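Cupin type-2 domain-containing protein (Neisseria meningitidis, PDB 2I45) is of unknown function but has a cupin-type beta-sandwich domain, as in a superfamily that includes many metal-dependent enzymes and small-molecule binding proteins. Local coordinates at residues Leu52-Gly57 with Asn91-Val96. Numbering follows the deposited sequence.
Sequences LFAVEG and NGCSLV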
loop_
_atom_site.group_PDB
_atom_site.type_symbol
_atom_site.label_atom_id
_atom_site.label_comp_id
_atom_site.label_asym_id
_atom_site.label_seq_id
_atom_site.Cartn_x
_atom_site.Cartn_y
_atom_site.Cartn_z
ATOM N N LEU B 52 4.874 2.759 -4.061
ATOM C CA LEU B 52 4.331 2.347 -5.334
ATOM C C LEU B 52 3.952 0.923 -5.192
ATOM O O LEU B 52 4.739 0.107 -4.708
ATOM C CB LEU B 52 5.373 2.402 -6.466
ATOM C CG LEU B 52 6.243 3.574 -7.027
ATOM C CD1 LEU B 52 6.162 3.670 -8.591
ATOM C CD2 LEU B 52 5.928 4.885 -6.398
ATOM N N PHE B 53 2.749 0.564 -5.616
ATOM C CA PHE B 53 2.403 -0.793 -5.417
ATOM C C PHE B 53 1.843 -1.342 -6.729
ATOM O O PHE B 53 0.940 -0.767 -7.321
ATOM C CB PHE B 53 1.518 -0.951 -4.167
ATOM C CG PHE B 53 0.802 -2.290 -4.085
ATOM C CD1 PHE B 53 1.506 -3.478 -4.129
ATOM C CD2 PHE B 53 -0.582 -2.341 -3.941
ATOM C CE1 PHE B 53 0.865 -4.747 -4.052
ATOM C CE2 PHE B 53 -1.243 -3.559 -3.878
ATOM C CZ PHE B 53 -0.507 -4.800 -3.945
ATOM N N ALA B 54 2.416 -2.441 -7.201
ATOM C CA ALA B 54 2.095 -2.884 -8.532
ATOM C C ALA B 54 0.983 -3.792 -8.334
ATOM O O ALA B 54 1.189 -5.048 -8.113
ATOM C CB ALA B 54 3.224 -3.612 -9.147
ATOM N N VAL B 55 -0.196 -3.175 -8.393
ATOM C CA VAL B 55 -1.452 -3.916 -8.185
ATOM C C VAL B 55 -1.606 -4.999 -9.224
ATOM O O VAL B 55 -1.799 -6.130 -8.875
ATOM C CB VAL B 55 -2.736 -3.065 -8.169
ATOM C CG1 VAL B 55 -3.900 -3.947 -7.885
ATOM C CG2 VAL B 55 -2.650 -1.932 -7.111
ATOM N N GLU B 56 -1.506 -4.653 -10.505
ATOM C CA GLU B 56 -1.643 -5.730 -11.547
ATOM C C GLU B 56 -0.662 -5.424 -12.666
ATOM O O GLU B 56 -0.471 -4.221 -12.971
ATOM C CB GLU B 56 -3.055 -5.797 -12.088
ATOM C CG GLU B 56 -3.177 -6.775 -13.172
ATOM C CD GLU B 56 -4.531 -6.722 -13.874
ATOM O OE1 GLU B 56 -5.294 -5.744 -13.595
ATOM O OE2 GLU B 56 -4.810 -7.649 -14.702
ATOM N N GLY B 57 0.005 -6.464 -13.187
ATOM C CA GLY B 57 1.094 -6.297 -14.160
ATOM C C GLY B 57 2.446 -5.868 -13.619
ATOM O O GLY B 57 2.559 -5.463 -12.472
ATOM N N ASN B 91 4.579 -4.272 -20.646
ATOM C CA ASN B 91 3.237 -4.646 -21.100
ATOM C C ASN B 91 2.045 -4.046 -20.341
ATOM O O ASN B 91 0.923 -4.530 -20.471
ATOM C CB ASN B 91 3.153 -6.153 -21.153
ATOM C CG ASN B 91 4.079 -6.678 -22.179
ATOM O OD1 ASN B 91 3.847 -6.472 -23.370
ATOM N ND2 ASN B 91 5.189 -7.253 -21.753
ATOM N N GLY B 92 2.275 -3.001 -19.557
ATOM C CA GLY B 92 1.178 -2.353 -18.841
ATOM C C GLY B 92 1.056 -2.728 -17.369
ATOM O O GLY B 92 1.136 -3.887 -17.022
ATOM N N CYS B 93 0.832 -1.734 -16.519
ATOM C CA CYS B 93 0.805 -1.921 -15.091
ATOM C C CYS B 93 -0.244 -1.020 -14.490
ATOM O O CYS B 93 -0.258 0.217 -14.792
ATOM C CB CYS B 93 2.126 -1.451 -14.471
ATOM S SG CYS B 93 2.264 -1.842 -12.695
ATOM N N SER B 94 -1.066 -1.603 -13.600
ATOM C CA SER B 94 -1.911 -0.829 -12.703
ATOM C C SER B 94 -1.256 -0.646 -11.358
ATOM O O SER B 94 -0.840 -1.622 -10.741
ATOM C CB SER B 94 -3.230 -1.529 -12.522
ATOM O OG SER B 94 -3.775 -1.770 -13.805
ATOM N N LEU B 95 -1.225 0.598 -10.887
ATOM C CA LEU B 95 -0.349 0.962 -9.803
ATOM C C LEU B 95 -0.965 1.955 -8.832
ATOM O O LEU B 95 -1.538 2.955 -9.257
ATOM C CB LEU B 95 0.891 1.608 -10.426
ATOM C CG LEU B 95 1.672 2.734 -9.692
ATOM C CD1 LEU B 95 2.644 2.195 -8.650
ATOM C CD2 LEU B 95 2.512 3.543 -10.648
ATOM N N VAL B 96 -0.792 1.710 -7.534
ATOM C CA VAL B 96 -1.134 2.699 -6.536
ATOM C C VAL B 96 0.086 3.447 -6.048
ATOM O O VAL B 96 1.083 2.845 -5.610
ATOM C CB VAL B 96 -1.801 2.104 -5.287
ATOM C CG1 VAL B 96 -2.191 3.267 -4.337
ATOM C CG2 VAL B 96 -2.973 1.296 -5.661
#
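A classic beta bulge sets two residues, Val55 and Glu56, opposite the single Ser94 in the antiparallel pairing of 52-56 with 92-96. Ser94 O takes N-H groups from both: Glu56 N at 3.1 Å along a nearly straight path (163° at the hydrogen), tilted slightly out of the carbonyl plane, and Val55 N in a weak, strongly bent bond. The kink begins at Ala54, centre of an inverse gamma turn in which Val55 N also reaches back weakly to Phe53 O. Beyond the bulge, Ser94 N bonds Glu56 O at 2.8 Å. Before it, Phe53 and Val96 form a hydrogen-bonded pair, with Phe53 N to Val96 O at 2.8 Å. The return bond, Val96 N to Phe53 O, measures 3.0 Å. The extra residue turns Val55 toward the partner strand, where the two valine side chains cross obliquely, Val55 CG2 to Val96 CG2 at 3.6 Å; in each valine CG2 lies anti to the carbonyl carbon. On the other face, Leu95 CD1 lies against Leu52 CB (3.5 Å) and close to Phe53 N. Farther along, Cys93 SG, anti to its backbone N (chi1 -173°), comes 3.6 Å from Gly57 O and also lies near Ala54 CB. Gly57 CA passes 3.7 Å from Gly92 O. The Phe53 ring also meets Phe53 of the second subunit, planes at about 55°. The pair joins two inner strands of the five-stranded sheet of the cupin sandwich: 29-37 continues it beyond 92-99, and 75-79 beyond 50-56. Met59 of strand 59-63 meets Leu52, Cys93 and Leu95 from the opposing sheet, while Leu8 and Leu12 of helix 8-13 cover Phe53, Val55, Ser94 and Val96.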